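Long-range contacts in uncharacterized protein (Borrelia turicatae, PDB 5VJ4), which is of unknown function but is a putative, probably lipid-binding surface protein of a relapsing fever spirochete, with a predominantly helical fold: residues 252-256 against 326-330; 159-163 against 217-222. All coordinates share one frame; numbering follows the deposited sequence.

Interaction 1 of 2, residues 252-256 against 326-330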
ATOM      1  N   ILE A 252       5.134   0.144 -18.574  1.00 55.79           N
ATOM      2  CA  ILE A 252       4.516   1.118 -17.681  1.00 63.73           C
ATOM      3  C   ILE A 252       5.429   2.341 -17.521  1.00 64.05           C
ATOM      4  O   ILE A 252       4.962   3.496 -17.565  1.00 55.10           O
ATOM      5  CB  ILE A 252       4.147   0.483 -16.323  1.00 67.76           C
ATOM      6  CG1 ILE A 252       3.007  -0.529 -16.506  1.00 65.72           C
ATOM      7  CG2 ILE A 252       3.774   1.556 -15.300  1.00 43.14           C
ATOM      8  CD1 ILE A 252       2.460  -1.104 -15.216  1.00 57.55           C
ATOM      9  N   GLY A 253       6.725   2.075 -17.344  1.00 58.49           N
ATOM     10  CA  GLY A 253       7.730   3.137 -17.292  1.00 67.52           C
ATOM     11  C   GLY A 253       7.621   4.080 -18.495  1.00 76.38           C
ATOM     12  O   GLY A 253       7.433   5.293 -18.313  1.00 57.30           O
ATOM     13  N   LYS A 254       7.684   3.525 -19.719  1.00 50.06           N
ATOM     14  CA  LYS A 254       7.529   4.351 -20.940  1.00 57.14           C
ATOM     15  C   LYS A 254       6.282   5.245 -20.892  1.00 59.99           C
ATOM     16  O   LYS A 254       6.337   6.401 -21.265  1.00 74.25           O
ATOM     17  CB  LYS A 254       7.550   3.545 -22.253  1.00 57.34           C
ATOM     18  CG  LYS A 254       8.606   2.463 -22.335  1.00 65.85           C
ATOM     19  CD  LYS A 254       9.033   2.273 -23.778  1.00 74.10           C
ATOM     20  CE  LYS A 254      10.360   1.530 -23.830  1.00 90.59           C
ATOM     21  NZ  LYS A 254      11.488   2.349 -23.292  1.00113.08           N
ATOM     22  N   ILE A 255       5.168   4.726 -20.398  1.00 75.66           N
ATOM     23  CA  ILE A 255       4.005   5.588 -20.178  1.00 63.98           C
ATOM     24  C   ILE A 255       4.317   6.741 -19.214  1.00 59.84           C
ATOM     25  O   ILE A 255       3.850   7.859 -19.423  1.00 75.73           O
ATOM     26  CB  ILE A 255       2.776   4.780 -19.711  1.00 66.78           C
ATOM     27  CG1 ILE A 255       2.344   3.797 -20.806  1.00 57.70           C
ATOM     28  CG2 ILE A 255       1.613   5.694 -19.329  1.00 57.42           C
ATOM     29  CD1 ILE A 255       1.416   2.690 -20.333  1.00 74.34           C
ATOM     30  N   VAL A 256       5.135   6.484 -18.200  1.00 63.19           N
ATOM     31  CA  VAL A 256       5.334   7.448 -17.113  1.00 77.47           C
ATOM     32  C   VAL A 256       6.512   8.424 -17.300  1.00 73.50           C
ATOM     33  O   VAL A 256       6.384   9.622 -17.041  1.00 57.95           O
ATOM     34  CB  VAL A 256       5.483   6.705 -15.770  1.00 73.74           C
ATOM     35  CG1 VAL A 256       5.684   7.674 -14.632  1.00 63.69           C
ATOM     36  CG2 VAL A 256       4.257   5.872 -15.515  1.00 65.90           C
ATOM     37  N   ILE A 326      -2.141   7.011 -14.728  1.00 48.72           N
ATOM     38  CA  ILE A 326      -0.872   6.386 -14.356  1.00 55.93           C
ATOM     39  C   ILE A 326       0.164   7.472 -14.041  1.00 69.92           C
ATOM     40  O   ILE A 326       0.694   7.534 -12.925  1.00 75.78           O
ATOM     41  CB  ILE A 326      -0.358   5.405 -15.425  1.00 54.05           C
ATOM     42  CG1 ILE A 326      -1.400   4.339 -15.745  1.00 56.38           C
ATOM     43  CG2 ILE A 326       0.910   4.718 -14.952  1.00 48.01           C
ATOM     44  CD1 ILE A 326      -0.984   3.396 -16.867  1.00 64.00           C
ATOM     45  N   ARG A 327       0.409   8.349 -15.016  1.00 85.27           N
ATOM     46  CA  ARG A 327       1.320   9.477 -14.843  1.00 68.39           C
ATOM     47  C   ARG A 327       1.011  10.249 -13.551  1.00 71.46           C
ATOM     48  O   ARG A 327       1.908  10.446 -12.712  1.00 64.04           O
ATOM     49  CB  ARG A 327       1.270  10.403 -16.052  1.00 55.82           C
ATOM     50  CG  ARG A 327       1.896   9.808 -17.277  1.00 87.96           C
ATOM     51  CD  ARG A 327       2.014  10.806 -18.414  1.00 98.40           C
ATOM     52  NE  ARG A 327       1.808  10.123 -19.698  1.00 91.92           N
ATOM     53  CZ  ARG A 327       0.762  10.309 -20.502  1.00104.51           C
ATOM     54  NH1 ARG A 327      -0.195  11.188 -20.197  1.00 95.66           N
ATOM     55  NH2 ARG A 327       0.686   9.623 -21.634  1.00 98.51           N
ATOM     56  N   GLY A 328      -0.259  10.645 -13.394  1.00 56.47           N
ATOM     57  CA  GLY A 328      -0.717  11.399 -12.211  1.00 57.74           C
ATOM     58  C   GLY A 328      -0.427  10.710 -10.875  1.00 79.41           C
ATOM     59  O   GLY A 328      -0.078  11.360  -9.887  1.00 69.02           O
ATOM     60  N   THR A 329      -0.570   9.388 -10.833  1.00 65.39           N
ATOM     61  CA  THR A 329      -0.428   8.718  -9.567  1.00 70.00           C
ATOM     62  C   THR A 329       1.059   8.648  -9.203  1.00 67.85           C
ATOM     63  O   THR A 329       1.428   8.797  -8.039  1.00 74.37           O
ATOM     64  CB  THR A 329      -1.182   7.360  -9.517  1.00 61.67           C
ATOM     65  OG1 THR A 329      -1.372   6.964  -8.154  1.00 69.83           O
ATOM     66  CG2 THR A 329      -0.436   6.251 -10.236  1.00 70.51           C
ATOM     67  N   PHE A 330       1.913   8.467 -10.194  1.00 50.26           N
ATOM     68  CA  PHE A 330       3.344   8.443  -9.899  1.00 64.70           C
ATOM     69  C   PHE A 330       3.884   9.818  -9.505  1.00 71.30           C
ATOM     70  O   PHE A 330       4.633   9.937  -8.539  1.00 74.66           O
ATOM     71  CB  PHE A 330       4.127   7.892 -11.070  1.00 42.93           C
ATOM     72  CG  PHE A 330       4.185   6.425 -11.080  1.00 56.11           C
ATOM     73  CD1 PHE A 330       5.098   5.777 -10.300  1.00 55.15           C
ATOM     74  CD2 PHE A 330       3.289   5.675 -11.834  1.00 74.77           C
ATOM     75  CE1 PHE A 330       5.146   4.394 -10.248  1.00 48.27           C
ATOM     76  CE2 PHE A 330       3.339   4.300 -11.815  1.00 48.99           C
ATOM     77  CZ  PHE A 330       4.282   3.658 -11.010  1.00 63.48           C
TER
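V256 rests its forked side chain against I326 and F330, where the last turn of helix 243-256 meets helix 308-334. This is a nearly perpendicular helix-helix crossing in an all-helical fold: the short axes run 81° apart and approach to 9.7 Å. The two methyls of V256 divide the work. With CG1 anti to the backbone N (chi1 -180°), that methyl comes to rest 3.9 Å from F330 CB, near the root of the ring. V256 CG2 lies 3.6 Å from I326 CG2 and 3.8 Å from F330 CD2, so it sits where the isoleucine and the phenylalanine, one helical turn apart, come together. The valine stands across both side chains. One turn earlier, I252 extends the apolar seam, its CG2 reaching I326 CG2 at 4.3 Å and touching F330 more loosely. I255 CG2 lies 4.3 Å from I326 CD1, so the delta end of I326 meets one isoleucine and its gamma branch meets another.

Behind this layer, Y285 of helix 263-301 packs on I252 and I255. Y261, in the loop after helix 243-256, touches V256 and F330, and the ring of F266 meets the F330 ring.

At the exposed margin R327 lays its aliphatic stem past V256, CG lying 4.2 Å from V256 CA, before bending toward the helix end. The cation there probably suits the partial negative charge of a helix C terminus. R327 NE donates to I255 O at 3.1 Å, with an N-H...O angle of 147°; NE lies nearly straight out from the C=O bond, and the carbonyl oxygen is close to the guanidinium plane.

Interaction 2 of 2, residues 159-163 against 217-222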
ATOM      1  N   LEU A 159      -0.900 -23.705 -10.657  1.00 59.89           N
ATOM      2  CA  LEU A 159      -0.299 -22.764  -9.730  1.00 60.97           C
ATOM      3  C   LEU A 159       0.202 -23.414  -8.435  1.00 59.88           C
ATOM      4  O   LEU A 159       1.288 -23.086  -7.949  1.00 61.21           O
ATOM      5  CB  LEU A 159      -1.263 -21.632  -9.399  1.00 54.89           C
ATOM      6  CG  LEU A 159      -0.650 -20.540  -8.528  1.00 52.46           C
ATOM      7  CD1 LEU A 159       0.642 -20.017  -9.169  1.00 60.53           C
ATOM      8  CD2 LEU A 159      -1.655 -19.430  -8.343  1.00 47.34           C
ATOM      9  N   LEU A 160      -0.577 -24.335  -7.881  1.00 58.41           N
ATOM     10  CA  LEU A 160      -0.190 -24.923  -6.617  1.00 49.23           C
ATOM     11  C   LEU A 160       0.998 -25.848  -6.783  1.00 63.77           C
ATOM     12  O   LEU A 160       1.851 -25.910  -5.879  1.00 58.11           O
ATOM     13  CB  LEU A 160      -1.366 -25.610  -5.975  1.00 61.87           C
ATOM     14  CG  LEU A 160      -2.464 -24.635  -5.582  1.00 62.85           C
ATOM     15  CD1 LEU A 160      -3.738 -25.358  -5.183  1.00 72.17           C
ATOM     16  CD2 LEU A 160      -1.961 -23.798  -4.426  1.00 65.03           C
ATOM     17  N   LYS A 161       1.078 -26.528  -7.944  1.00 64.21           N
ATOM     18  CA  LYS A 161       2.234 -27.403  -8.248  1.00 67.73           C
ATOM     19  C   LYS A 161       3.493 -26.543  -8.220  1.00 62.23           C
ATOM     20  O   LYS A 161       4.483 -26.889  -7.531  1.00 70.90           O
ATOM     21  CB  LYS A 161       2.058 -28.187  -9.570  1.00 47.98           C
ATOM     22  N   THR A 162       3.420 -25.392  -8.904  1.00 54.79           N
ATOM     23  CA  THR A 162       4.528 -24.434  -8.920  1.00 57.23           C
ATOM     24  C   THR A 162       4.887 -23.987  -7.509  1.00 56.37           C
ATOM     25  O   THR A 162       6.053 -24.059  -7.113  1.00 62.57           O
ATOM     26  CB  THR A 162       4.225 -23.226  -9.814  1.00 61.13           C
ATOM     27  OG1 THR A 162       4.389 -23.594 -11.181  1.00 77.86           O
ATOM     28  CG2 THR A 162       5.165 -22.088  -9.528  1.00 64.86           C
ATOM     29  N   LYS A 163       3.882 -23.550  -6.754  1.00 47.50           N
ATOM     30  CA  LYS A 163       4.095 -23.124  -5.370  1.00 54.74           C
ATOM     31  C   LYS A 163       4.776 -24.209  -4.520  1.00 70.38           C
ATOM     32  O   LYS A 163       5.546 -23.906  -3.583  1.00 68.57           O
ATOM     33  CB  LYS A 163       2.783 -22.656  -4.742  1.00 61.66           C
ATOM     34  CG  LYS A 163       2.938 -22.032  -3.365  1.00 73.51           C
ATOM     35  CD  LYS A 163       1.603 -21.801  -2.666  1.00 56.92           C
ATOM     36  CE  LYS A 163       1.861 -21.382  -1.231  1.00 65.36           C
ATOM     37  NZ  LYS A 163       0.641 -21.435  -0.398  1.00 90.18           N
ATOM     38  N   TYR A 217       1.143 -15.606 -11.445  1.00 47.93           N
ATOM     39  CA  TYR A 217       1.900 -15.802 -10.208  1.00 49.39           C
ATOM     40  C   TYR A 217       2.879 -16.963 -10.302  1.00 48.78           C
ATOM     41  O   TYR A 217       3.805 -17.050  -9.505  1.00 58.29           O
ATOM     42  CB  TYR A 217       0.958 -15.875  -8.971  1.00 49.12           C
ATOM     43  CG  TYR A 217       0.480 -14.488  -8.545  1.00 49.27           C
ATOM     44  CD1 TYR A 217      -0.672 -13.934  -9.092  1.00 45.26           C
ATOM     45  CD2 TYR A 217       1.214 -13.706  -7.636  1.00 47.72           C
ATOM     46  CE1 TYR A 217      -1.094 -12.648  -8.744  1.00 46.20           C
ATOM     47  CE2 TYR A 217       0.807 -12.408  -7.292  1.00 47.73           C
ATOM     48  CZ  TYR A 217      -0.349 -11.882  -7.850  1.00 54.19           C
ATOM     49  OH  TYR A 217      -0.780 -10.607  -7.517  1.00 55.62           O
ATOM     50  N   ALA A 218       2.685 -17.849 -11.279  1.00 52.45           N
ATOM     51  CA  ALA A 218       3.564 -19.004 -11.446  1.00 49.85           C
ATOM     52  C   ALA A 218       5.042 -18.594 -11.631  1.00 68.89           C
ATOM     53  O   ALA A 218       5.889 -19.026 -10.826  1.00 63.84           O
ATOM     54  CB  ALA A 218       3.075 -19.887 -12.557  1.00 48.49           C
ATOM     55  N   PRO A 219       5.350 -17.708 -12.628  1.00 50.73           N
ATOM     56  CA  PRO A 219       6.686 -17.159 -12.720  1.00 47.97           C
ATOM     57  C   PRO A 219       7.209 -16.612 -11.396  1.00 64.05           C
ATOM     58  O   PRO A 219       8.399 -16.792 -11.084  1.00 65.67           O
ATOM     59  CB  PRO A 219       6.496 -15.981 -13.658  1.00 46.92           C
ATOM     60  CG  PRO A 219       5.412 -16.397 -14.557  1.00 47.67           C
ATOM     61  CD  PRO A 219       4.475 -17.089 -13.643  1.00 47.64           C
ATOM     62  N   ARG A 220       6.322 -15.953 -10.640  1.00 48.67           N
ATOM     63  CA  ARG A 220       6.730 -15.234  -9.460  1.00 54.88           C
ATOM     64  C   ARG A 220       7.201 -16.191  -8.373  1.00 51.86           C
ATOM     65  O   ARG A 220       8.146 -15.875  -7.638  1.00 77.87           O
ATOM     66  CB  ARG A 220       5.648 -14.256  -8.993  1.00 59.23           C
ATOM     67  CG  ARG A 220       5.211 -13.285 -10.088  1.00 58.78           C
ATOM     68  CD  ARG A 220       4.021 -12.416  -9.672  1.00 49.57           C
ATOM     69  NE  ARG A 220       3.773 -11.345 -10.622  1.00 40.92           N
ATOM     70  CZ  ARG A 220       2.572 -10.881 -10.956  1.00 68.52           C
ATOM     71  NH1 ARG A 220       1.481 -11.395 -10.427  1.00 57.26           N
ATOM     72  NH2 ARG A 220       2.449  -9.904 -11.858  1.00 72.12           N
ATOM     73  N   PHE A 221       6.583 -17.371  -8.315  1.00 60.42           N
ATOM     74  CA  PHE A 221       7.006 -18.420  -7.383  1.00 56.19           C
ATOM     75  C   PHE A 221       8.251 -19.107  -7.917  1.00 60.55           C
ATOM     76  O   PHE A 221       9.240 -19.240  -7.193  1.00 71.28           O
ATOM     77  CB  PHE A 221       5.907 -19.442  -7.173  1.00 45.32           C
ATOM     78  CG  PHE A 221       4.850 -19.013  -6.202  1.00 48.80           C
ATOM     79  CD1 PHE A 221       5.141 -18.844  -4.869  1.00 56.44           C
ATOM     80  CD2 PHE A 221       3.537 -18.835  -6.620  1.00 58.81           C
ATOM     81  CE1 PHE A 221       4.153 -18.464  -3.962  1.00 58.46           C
ATOM     82  CE2 PHE A 221       2.542 -18.455  -5.726  1.00 60.24           C
ATOM     83  CZ  PHE A 221       2.852 -18.266  -4.393  1.00 47.14           C
ATOM     84  N   ARG A 222       8.210 -19.517  -9.190  1.00 46.54           N
ATOM     85  CA  ARG A 222       9.360 -20.148  -9.835  1.00 58.59           C
ATOM     86  C   ARG A 222      10.665 -19.400  -9.614  1.00 63.02           C
ATOM     87  O   ARG A 222      11.714 -20.023  -9.408  1.00 91.22           O
ATOM     88  CB  ARG A 222       9.134 -20.300 -11.322  1.00 60.14           C
ATOM     89  CG  ARG A 222       8.813 -21.712 -11.721  1.00 69.13           C
ATOM     90  CD  ARG A 222       8.961 -21.808 -13.215  1.00 77.29           C
ATOM     91  NE  ARG A 222       7.807 -21.249 -13.913  1.00 74.76           N
ATOM     92  CZ  ARG A 222       6.647 -21.879 -14.089  1.00 83.80           C
ATOM     93  NH1 ARG A 222       6.444 -23.124 -13.596  1.00 60.43           N
ATOM     94  NH2 ARG A 222       5.690 -21.252 -14.776  1.00 75.36           N
TER
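F221 points from helix 218-222 straight at helix 145-171, and its atoms meet T162, L159 and K163 in turn. Its CB rests 3.6 Å from T162 CG2. Beyond CG the ring splits its neighbours: CD2 on one side lies 4.0 Å from L159 CD1, which comes in at the ring edge near the plane, while CE1 on the other side is 3.8 Å from K163 CG. That methylene stands over one ring face in a CH-pi contact, 4.0 Å from the centroid and 19° off the normal. At the tip, F221 CZ meets K163 CD at 4.1 Å.

The two short helical segments lie almost parallel, 11° apart with axes 9.0 Å from each other, a side-by-side helix pair within the all-helical fold. T162 faces directly into the groove between them. Its chi1 of -77° sets OG1 beside the backbone N, facing R222, and leaves CG2 anti to that N, 3.4 Å from A218 O. R222 bends at its third torsion to bring NH1 near the hydroxyl, but the angle is too poor for a hydrogen bond. L159 CD1 also reaches the backbone at A218, 3.7 Å from A218 N, and touches the CB atoms of Y217 and A218.

Helix 176-201 adds to the surroundings of F221: C186 touches its side chain and the Y189 ring meets it edge-to-face. K163 runs extended past the phenylalanine until NZ forms a salt bridge with OD1 of D190.

How the interactions relate
From the N terminus, helix 145-171 supplies the first half of interaction 2, and the chain returns to it at 217-222 after the excursion through helices 176-201 and 207-214. Only after that closure does the chain run on to helix 243-256, where interaction 1 opens; it closes at 326-330, once helix 263-301 and the first part of helix 308-334 have been traversed. The two closed loops therefore follow in series and neither nest nor cross. The centres of interactions 1 and 2 are 28 Å apart, and their nearest atoms about 9 Å, without touching. Helix 263-301 links both sites: V279 and I282 pack near interaction 2, M281 and Y285 beside interaction 1.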